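Local coordinates for toxin protein (Yersinia entomophaga, PDB 6AQK) that probably transfers ADP-ribose to a target as the C-terminal ADP-ribosyltransferase toxin domain of the Rhs protein RHS2, at residues S115-F120 with Y220-R225; K21-E26 with E184-L189; T34-K39 with A59-N64. One frame throughout, in Å; residues are numbered along the deposited sequence.

Interaction 1 of 3, residues S115-F120 with Y220-R225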
loop_
_atom_site.group_PDB
_atom_site.type_symbol
_atom_site.label_atom_id
_atom_site.label_comp_id
_atom_site.label_asym_id
_atom_site.label_seq_id
_atom_site.Cartn_x
_atom_site.Cartn_y
_atom_site.Cartn_z
ATOM N N SER A 115 13.740 0.780 -2.402
ATOM C CA SER A 115 15.033 1.167 -3.054
ATOM C C SER A 115 15.214 0.522 -4.440
ATOM O O SER A 115 15.831 1.105 -5.352
ATOM C CB SER A 115 16.216 0.818 -2.123
ATOM O OG SER A 115 16.329 -0.556 -1.892
ATOM N N TRP A 116 14.659 -0.674 -4.582
ATOM C CA TRP A 116 14.634 -1.412 -5.877
ATOM C C TRP A 116 13.817 -0.684 -6.931
ATOM O O TRP A 116 14.202 -0.649 -8.111
ATOM C CB TRP A 116 14.135 -2.830 -5.707
ATOM C CG TRP A 116 12.900 -3.009 -4.778
ATOM C CD1 TRP A 116 12.920 -3.208 -3.424
ATOM C CD2 TRP A 116 11.504 -2.972 -5.152
ATOM N NE1 TRP A 116 11.617 -3.310 -2.926
ATOM C CE2 TRP A 116 10.744 -3.173 -3.986
ATOM C CE3 TRP A 116 10.823 -2.816 -6.369
ATOM C CZ2 TRP A 116 9.363 -3.190 -4.005
ATOM C CZ3 TRP A 116 9.480 -2.823 -6.375
ATOM C CH2 TRP A 116 8.745 -3.026 -5.217
ATOM N N LEU A 117 12.747 -0.029 -6.484
ATOM C CA LEU A 117 11.940 0.750 -7.381
ATOM C C LEU A 117 12.648 2.042 -7.787
ATOM O O LEU A 117 12.739 2.366 -8.990
ATOM C CB LEU A 117 10.576 1.025 -6.746
ATOM C CG LEU A 117 9.592 1.834 -7.576
ATOM C CD1 LEU A 117 9.275 1.072 -8.864
ATOM C CD2 LEU A 117 8.342 2.157 -6.728
ATOM N N ALA A 118 13.217 2.726 -6.804
ATOM C CA ALA A 118 13.982 3.970 -7.049
ATOM C C ALA A 118 15.090 3.729 -8.115
ATOM O O ALA A 118 15.246 4.476 -9.078
ATOM C CB ALA A 118 14.597 4.489 -5.737
ATOM N N GLU A 119 15.803 2.645 -7.929
ATOM C CA GLU A 119 16.877 2.225 -8.851
ATOM C C GLU A 119 16.382 2.023 -10.253
ATOM O O GLU A 119 16.970 2.563 -11.234
ATOM C CB GLU A 119 17.514 0.938 -8.329
ATOM C CG GLU A 119 18.592 0.294 -9.213
ATOM C CD GLU A 119 19.952 0.935 -9.046
ATOM O OE1 GLU A 119 20.885 0.254 -8.552
ATOM O OE2 GLU A 119 20.086 2.132 -9.373
ATOM N N PHE A 120 15.276 1.279 -10.349
ATOM C CA PHE A 120 14.722 0.929 -11.638
ATOM C C PHE A 120 14.249 2.188 -12.300
ATOM O O PHE A 120 14.501 2.377 -13.487
ATOM C CB PHE A 120 13.615 -0.122 -11.503
ATOM C CG PHE A 120 12.992 -0.492 -12.820
ATOM C CD1 PHE A 120 13.653 -1.411 -13.657
ATOM C CD2 PHE A 120 11.760 0.047 -13.233
ATOM C CE1 PHE A 120 13.108 -1.757 -14.913
ATOM C CE2 PHE A 120 11.192 -0.332 -14.487
ATOM C CZ PHE A 120 11.892 -1.237 -15.314
ATOM N N TYR A 220 5.369 3.172 -14.797
ATOM C CA TYR A 220 5.965 2.001 -14.162
ATOM C C TYR A 220 4.867 1.023 -13.699
ATOM O O TYR A 220 3.849 1.437 -13.143
ATOM C CB TYR A 220 6.806 2.368 -12.923
ATOM C CG TYR A 220 7.924 3.233 -13.347
ATOM C CD1 TYR A 220 9.040 2.666 -13.924
ATOM C CD2 TYR A 220 7.811 4.614 -13.316
ATOM C CE1 TYR A 220 10.064 3.450 -14.413
ATOM C CE2 TYR A 220 8.826 5.446 -13.825
ATOM C CZ TYR A 220 9.952 4.827 -14.382
ATOM O OH TYR A 220 11.016 5.544 -14.920
ATOM N N ILE A 221 5.096 -0.249 -13.996
ATOM C CA ILE A 221 4.274 -1.352 -13.545
ATOM C C ILE A 221 5.063 -2.272 -12.639
ATOM O O ILE A 221 6.162 -2.752 -12.984
ATOM C CB ILE A 221 3.699 -2.186 -14.709
ATOM C CG1 ILE A 221 3.060 -1.262 -15.792
ATOM C CG2 ILE A 221 2.705 -3.227 -14.154
ATOM C CD1 ILE A 221 1.822 -0.439 -15.379
ATOM N N ILE A 222 4.516 -2.491 -11.465
ATOM C CA ILE A 222 5.067 -3.492 -10.551
ATOM C C ILE A 222 4.145 -4.698 -10.592
ATOM O O ILE A 222 3.034 -4.621 -10.192
ATOM C CB ILE A 222 5.204 -2.971 -9.126
ATOM C CG1 ILE A 222 5.968 -1.634 -9.098
ATOM C CG2 ILE A 222 5.846 -4.040 -8.287
ATOM C CD1 ILE A 222 5.890 -0.973 -7.728
ATOM N N LYS A 223 4.642 -5.848 -11.050
ATOM C CA LYS A 223 3.939 -7.111 -10.950
ATOM C C LYS A 223 4.414 -7.849 -9.695
ATOM O O LYS A 223 5.603 -8.024 -9.482
ATOM C CB LYS A 223 4.249 -7.994 -12.163
ATOM C CG LYS A 223 3.784 -7.320 -13.447
ATOM C CD LYS A 223 3.755 -8.234 -14.666
ATOM C CE LYS A 223 2.652 -9.281 -14.611
ATOM N NZ LYS A 223 2.917 -10.254 -15.731
ATOM N N ALA A 224 3.448 -8.316 -8.920
ATOM C CA ALA A 224 3.691 -9.002 -7.679
ATOM C C ALA A 224 2.615 -10.014 -7.375
ATOM O O ALA A 224 1.481 -9.904 -7.847
ATOM C CB ALA A 224 3.769 -7.994 -6.552
ATOM N N ARG A 225 2.965 -11.005 -6.548
ATOM C CA ARG A 225 2.063 -12.027 -6.106
ATOM C C ARG A 225 1.766 -11.821 -4.691
ATOM O O ARG A 225 2.685 -11.558 -3.917
ATOM C CB ARG A 225 2.704 -13.401 -6.256
ATOM C CG ARG A 225 3.330 -13.631 -7.620
ATOM C CD ARG A 225 4.038 -15.005 -7.754
ATOM N NE ARG A 225 3.166 -16.155 -7.514
ATOM C CZ ARG A 225 2.200 -16.591 -8.332
ATOM N NH1 ARG A 225 1.927 -15.968 -9.471
ATOM N NH2 ARG A 225 1.482 -17.665 -7.998
#
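Phe120, Leu117 and Trp116 of helix 115-124 meet Tyr220 and Ile222 in a buried, wholly apolar helix-on-sheet contact, laid against the middle strand of the five-stranded mixed sheet. The helix and strand segments run at 143° to one another, closer to antiparallel than to perpendicular, with their axes 10.9 Å apart. At that spacing side chains alone bridge the gap, and two alternate strand residues, Tyr220 and Ile222, supply them from the strand side, while Ile221 between them points away.

Two rings make the closest touch. Phe120 brings the CD2-CE2 side of its ring to the CD1-CE1 side of Tyr220, edge against edge, with Phe120 CE2 3.7 Å from Tyr220 CD1; neither ring lies over the face of the other, so this is no stack. Phe120 gets there because its CG stands anti to the backbone N (chi1 179°), which carries the ring off the flank of the helix to the strand.

Nearer the start of the helix, Leu117 and Trp116 both meet one methyl of Ile222. Ile222 CD1, at the end of an extended branch (chi2 169°), faces the fork of Leu117, about equally far from its two methyls and 4.1 Å from Leu117 CD2; the two side chains cross at about a right angle. Ile222 CD1 also lies 4.3 Å from Trp116 CZ3, in the six-membered part of the indole.

Around this cluster, Ile222 touches Ile161 and Trp163 of strand 161-167. Trp116 and Phe120 also pack on strands 192-200 and 131-140, so the helix spans several strands of the sheet.

Interaction 2 of 3, residues K21-E26 with E184-L189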
loop_
_atom_site.group_PDB
_atom_site.type_symbol
_atom_site.label_atom_id
_atom_site.label_comp_id
_atom_site.label_asym_id
_atom_site.label_seq_id
_atom_site.Cartn_x
_atom_site.Cartn_y
_atom_site.Cartn_z
ATOM N N LYS A 21 -11.701 2.408 11.133
ATOM C CA LYS A 21 -10.891 3.461 11.781
ATOM C C LYS A 21 -9.647 3.919 11.000
ATOM O O LYS A 21 -9.321 5.097 11.000
ATOM C CB LYS A 21 -10.507 3.119 13.236
ATOM C CG LYS A 21 -11.697 3.010 14.209
ATOM C CD LYS A 21 -11.246 2.440 15.546
ATOM N N GLN A 22 -8.974 3.002 10.315
ATOM C CA GLN A 22 -7.805 3.325 9.544
ATOM C C GLN A 22 -8.143 3.951 8.180
ATOM O O GLN A 22 -7.323 4.652 7.594
ATOM C CB GLN A 22 -7.078 1.985 9.301
ATOM C CG GLN A 22 -5.764 2.101 8.608
ATOM C CD GLN A 22 -5.792 1.990 7.123
ATOM O OE1 GLN A 22 -6.777 1.633 6.505
ATOM N NE2 GLN A 22 -4.646 2.344 6.508
ATOM N N GLN A 23 -9.315 3.615 7.627
ATOM C CA GLN A 23 -9.691 3.989 6.232
ATOM C C GLN A 23 -10.436 5.309 6.081
ATOM O O GLN A 23 -10.503 5.820 4.973
ATOM C CB GLN A 23 -10.646 2.950 5.675
ATOM C CG GLN A 23 -10.006 1.623 5.433
ATOM C CD GLN A 23 -11.043 0.599 5.155
ATOM O OE1 GLN A 23 -12.071 0.499 5.867
ATOM N NE2 GLN A 23 -10.822 -0.171 4.131
ATOM N N GLY A 24 -10.965 5.830 7.166
ATOM C CA GLY A 24 -11.794 7.042 7.157
ATOM C C GLY A 24 -10.976 8.301 7.314
ATOM O O GLY A 24 -9.802 8.370 6.888
ATOM N N GLY A 25 -11.596 9.322 7.901
ATOM C CA GLY A 25 -10.947 10.626 8.045
ATOM C C GLY A 25 -9.731 10.626 8.980
ATOM O O GLY A 25 -8.940 11.555 8.935
ATOM N N GLU A 26 -9.534 9.576 9.786
ATOM C CA GLU A 26 -8.305 9.475 10.586
ATOM C C GLU A 26 -7.176 8.757 9.895
ATOM O O GLU A 26 -6.101 8.580 10.484
ATOM C CB GLU A 26 -8.626 8.791 11.866
ATOM C CG GLU A 26 -9.639 9.633 12.607
ATOM C CD GLU A 26 -9.382 9.556 14.063
ATOM O OE1 GLU A 26 -9.714 8.511 14.602
ATOM O OE2 GLU A 26 -8.777 10.493 14.635
ATOM N N GLU A 184 -12.950 -2.120 -3.476
ATOM C CA GLU A 184 -11.615 -2.039 -2.839
ATOM C C GLU A 184 -11.353 -3.367 -2.137
ATOM O O GLU A 184 -12.250 -3.877 -1.424
ATOM C CB GLU A 184 -11.568 -0.860 -1.904
ATOM C CG GLU A 184 -10.257 -0.699 -1.160
ATOM C CD GLU A 184 -10.076 0.741 -0.624
ATOM O OE1 GLU A 184 -10.166 0.985 0.601
ATOM O OE2 GLU A 184 -9.840 1.625 -1.432
ATOM N N VAL A 185 -10.146 -3.929 -2.343
ATOM C CA VAL A 185 -9.674 -5.097 -1.624
ATOM C C VAL A 185 -8.463 -4.675 -0.805
ATOM O O VAL A 185 -7.512 -4.176 -1.362
ATOM C CB VAL A 185 -9.264 -6.210 -2.628
ATOM C CG1 VAL A 185 -8.597 -7.363 -1.918
ATOM C CG2 VAL A 185 -10.444 -6.647 -3.491
ATOM N N THR A 186 -8.481 -4.927 0.485
ATOM C CA THR A 186 -7.401 -4.516 1.354
ATOM C C THR A 186 -6.528 -5.620 1.900
ATOM O O THR A 186 -7.013 -6.770 2.187
ATOM C CB THR A 186 -8.062 -3.759 2.540
ATOM O OG1 THR A 186 -9.031 -2.841 2.012
ATOM C CG2 THR A 186 -7.023 -2.978 3.406
ATOM N N PHE A 187 -5.252 -5.290 2.125
ATOM C CA PHE A 187 -4.271 -6.257 2.589
ATOM C C PHE A 187 -3.732 -5.766 3.873
ATOM O O PHE A 187 -3.715 -4.561 4.112
ATOM C CB PHE A 187 -3.186 -6.482 1.572
ATOM C CG PHE A 187 -3.677 -7.184 0.347
ATOM C CD1 PHE A 187 -4.386 -6.493 -0.629
ATOM C CD2 PHE A 187 -3.570 -8.555 0.251
ATOM C CE1 PHE A 187 -4.839 -7.143 -1.758
ATOM C CE2 PHE A 187 -4.006 -9.219 -0.883
ATOM C CZ PHE A 187 -4.671 -8.516 -1.872
ATOM N N PRO A 188 -3.340 -6.686 4.759
ATOM C CA PRO A 188 -2.925 -6.255 6.060
ATOM C C PRO A 188 -1.508 -5.730 6.177
ATOM O O PRO A 188 -0.645 -5.975 5.326
ATOM C CB PRO A 188 -3.124 -7.544 6.902
ATOM C CG PRO A 188 -2.728 -8.589 5.934
ATOM C CD PRO A 188 -3.342 -8.143 4.659
ATOM N N LEU A 189 -1.264 -4.976 7.239
ATOM C CA LEU A 189 0.116 -4.589 7.573
ATOM C C LEU A 189 1.031 -5.843 7.612
ATOM O O LEU A 189 0.637 -6.893 8.163
ATOM C CB LEU A 189 0.136 -3.889 8.918
ATOM C CG LEU A 189 1.499 -3.248 9.317
ATOM C CD1 LEU A 189 1.996 -2.258 8.252
ATOM C CD2 LEU A 189 1.359 -2.558 10.661
HETATM O O HOH W 1 -8.690 -0.166 2.581
#
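Gln23 reaches out from the last turn of helix 19-23 with its CG anti to the carbonyl carbon (chi1 -69°) and the chain beyond it extended, while Glu184 comes the opposite way with CG anti to its own backbone N (chi1 178°), also stretched out. Thr186, two residues along the strand, turns OG1 to the same spot. The three polar groups stop short of one another: Gln23 NE2 is 3.8 Å from Glu184 OE1 and 3.9 Å from Thr186 OG1, and the amide and carboxylate planes are turned 50° apart.

A single water closes the gap. It accepts a hydrogen bond from Gln23 NE2 at 2.6 Å and donates one to Glu184 OE1 at 2.7 Å. A third bond, 2.8 Å long, joins the water to Thr186 OG1. Between these two segments the polar link therefore runs through the water, with 10.1 Å between the nearest CA atoms, those of Gln23 and Thr186. The other end of the amide is fixed too, since Gln23 OE1 accepts a hydrogen bond from Leu178 N, which sets which way round the group lies.

Gly24 leaves the helical conformation directly after Gln23, and Glu26 takes the N-cap position of helix 27-39. Gln22 packs on Tyr27 and Tyr30 of that helix and on Ile87 of helix 74-90, and strand 184-187 pairs antiparallel with strand 145-148.

Interaction 3 of 3, residues T34-K39 with A59-N64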
loop_
_atom_site.group_PDB
_atom_site.type_symbol
_atom_site.label_atom_id
_atom_site.label_comp_id
_atom_site.label_asym_id
_atom_site.label_seq_id
_atom_site.Cartn_x
_atom_site.Cartn_y
_atom_site.Cartn_z
ATOM N N THR A 34 2.506 4.351 10.441
ATOM C CA THR A 34 3.185 3.240 9.812
ATOM C C THR A 34 4.415 3.756 9.067
ATOM O O THR A 34 5.424 3.020 8.967
ATOM C CB THR A 34 2.272 2.337 8.954
ATOM O OG1 THR A 34 1.669 3.058 7.857
ATOM C CG2 THR A 34 1.188 1.681 9.813
ATOM N N ILE A 35 4.345 4.983 8.574
ATOM C CA ILE A 35 5.539 5.622 8.041
ATOM C C ILE A 35 6.587 5.747 9.131
ATOM O O ILE A 35 7.781 5.425 8.893
ATOM C CB ILE A 35 5.223 6.918 7.363
ATOM C CG1 ILE A 35 4.431 6.606 6.055
ATOM C CG2 ILE A 35 6.486 7.699 7.064
ATOM C CD1 ILE A 35 3.879 7.833 5.411
ATOM N N ALA A 36 6.185 6.200 10.306
ATOM C CA ALA A 36 7.179 6.275 11.419
ATOM C C ALA A 36 7.810 4.971 11.734
ATOM O O ALA A 36 9.032 4.938 11.959
ATOM C CB ALA A 36 6.603 6.868 12.640
ATOM N N LEU A 37 7.041 3.878 11.715
ATOM C CA LEU A 37 7.597 2.520 11.942
ATOM C C LEU A 37 8.680 2.201 10.904
ATOM O O LEU A 37 9.668 1.590 11.266
ATOM C CB LEU A 37 6.530 1.465 11.827
ATOM C CG LEU A 37 5.347 1.385 12.816
ATOM C CD1 LEU A 37 4.358 0.318 12.326
ATOM C CD2 LEU A 37 5.859 1.046 14.181
ATOM N N GLN A 38 8.455 2.584 9.638
ATOM C CA GLN A 38 9.458 2.358 8.584
ATOM C C GLN A 38 10.714 3.151 8.858
ATOM O O GLN A 38 11.836 2.605 8.792
ATOM C CB GLN A 38 8.994 2.768 7.179
ATOM C CG GLN A 38 7.763 2.071 6.654
ATOM C CD GLN A 38 7.370 2.593 5.276
ATOM O OE1 GLN A 38 6.276 3.111 5.081
ATOM N NE2 GLN A 38 8.282 2.463 4.311
ATOM N N LYS A 39 10.532 4.429 9.156
ATOM C CA LYS A 39 11.654 5.381 9.288
ATOM C C LYS A 39 12.515 5.013 10.482
ATOM O O LYS A 39 13.712 5.291 10.494
ATOM C CB LYS A 39 11.212 6.865 9.417
ATOM C CG LYS A 39 10.597 7.586 8.200
ATOM C CD LYS A 39 10.975 6.980 6.879
ATOM C CE LYS A 39 10.278 7.660 5.703
ATOM N NZ LYS A 39 10.633 9.105 5.554
ATOM N N ALA A 59 4.839 12.678 14.965
ATOM C CA ALA A 59 4.239 14.043 14.919
ATOM C C ALA A 59 4.772 14.831 13.722
ATOM O O ALA A 59 4.026 15.508 12.988
ATOM C CB ALA A 59 4.482 14.780 16.248
ATOM N N GLU A 60 6.063 14.701 13.494
ATOM C CA GLU A 60 6.720 15.381 12.380
ATOM C C GLU A 60 6.097 14.966 11.077
ATOM O O GLU A 60 5.699 15.833 10.286
ATOM C CB GLU A 60 8.200 15.055 12.437
ATOM C CG GLU A 60 9.127 15.553 11.337
ATOM C CD GLU A 60 10.538 14.982 11.565
ATOM O OE1 GLU A 60 10.996 14.925 12.737
ATOM O OE2 GLU A 60 11.149 14.507 10.602
ATOM N N ILE A 61 5.933 13.649 10.880
ATOM C CA ILE A 61 5.345 13.164 9.619
ATOM C C ILE A 61 3.861 13.605 9.476
ATOM O O ILE A 61 3.389 14.068 8.411
ATOM C CB ILE A 61 5.451 11.667 9.549
ATOM C CG1 ILE A 61 6.911 11.237 9.565
ATOM C CG2 ILE A 61 4.737 11.074 8.320
ATOM C CD1 ILE A 61 7.039 9.858 10.162
ATOM N N GLY A 62 3.129 13.522 10.585
ATOM C CA GLY A 62 1.689 13.772 10.566
ATOM C C GLY A 62 1.347 15.231 10.294
ATOM O O GLY A 62 0.376 15.528 9.603
ATOM N N ARG A 63 2.241 16.131 10.673
ATOM C CA ARG A 63 2.048 17.555 10.308
ATOM C C ARG A 63 2.156 17.879 8.830
ATOM O O ARG A 63 1.637 18.877 8.376
ATOM C CB ARG A 63 3.034 18.390 11.124
ATOM C CG ARG A 63 2.543 18.610 12.535
ATOM C CD ARG A 63 3.366 19.702 13.208
ATOM N NE ARG A 63 4.775 19.301 13.347
ATOM C CZ ARG A 63 5.302 18.655 14.397
ATOM N NH1 ARG A 63 6.607 18.356 14.383
ATOM N NH2 ARG A 63 4.551 18.296 15.458
ATOM N N ASN A 64 2.814 17.018 8.063
ATOM C CA ASN A 64 2.952 17.187 6.615
ATOM C C ASN A 64 1.908 16.462 5.785
ATOM O O ASN A 64 1.997 16.437 4.562
ATOM C CB ASN A 64 4.392 16.765 6.196
ATOM C CG ASN A 64 5.420 17.670 6.818
ATOM O OD1 ASN A 64 5.178 18.868 6.943
ATOM N ND2 ASN A 64 6.530 17.111 7.285
#
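Ile61 CD1 is the methyl that does most of the touching here, fitting against Ile35 and Ala36 on the neighbouring helix. Ile61 CD1 lies 3.8 Å from Ile35 CG2, and 3.9 Å from Ala36 CB. Ile61 CD1 also rests against the backbone, 3.8 Å from Ala36 N, so the side chain reaches right down to the helix surface. The second branch of Ile61 adds to the grip, Ile61 CG2 standing 4.0 Å from Ile35 CG2.

Torsions put the methyl there: CG1 of Ile61 is anti to the carbonyl carbon (chi1 -62°), and chi2 of 152° carries CD1 on outward. The helices come close, Ala36 CA and Ile61 CA being 7.4 Å apart, and the small Ala36 side chain allows Ile61 CD1 to lie against the backbone.

Further out, Phe54, earlier on helix 51-63, packs on Ala36 and Leu37, extending the interface along that helix. Leu37 also touches Ile42 and Ile48 in the connection between the helices. Gly62 is tied by backbone hydrogen bonding to Ala69. The arrangement is that of two helices consecutive in the chain, 27-39 and 51-63, packed through apolar side chains.

Overall arrangement
Interactions 2 and 3 are neighbours, their centres about 17 Å apart and their nearest atoms about 4 Å, though they do not touch; helix 19-23 is followed, after a three-residue break, by helix 27-39, and interaction 3 is nested within the chain loop that interaction 2 closes. Interaction 1 lies about 23 Å from each, centre to centre, and sits across the centre of the chain from interaction 2. Water-bridged polar groups carry interaction 2, whereas hydrocarbon carries the other two. Platinum(II) ions lie about 5 Å from the Trp116 side chain, 6 Å from that of Ile35 and 8 Å from that of Glu184; Met51 and His74 bind platinum.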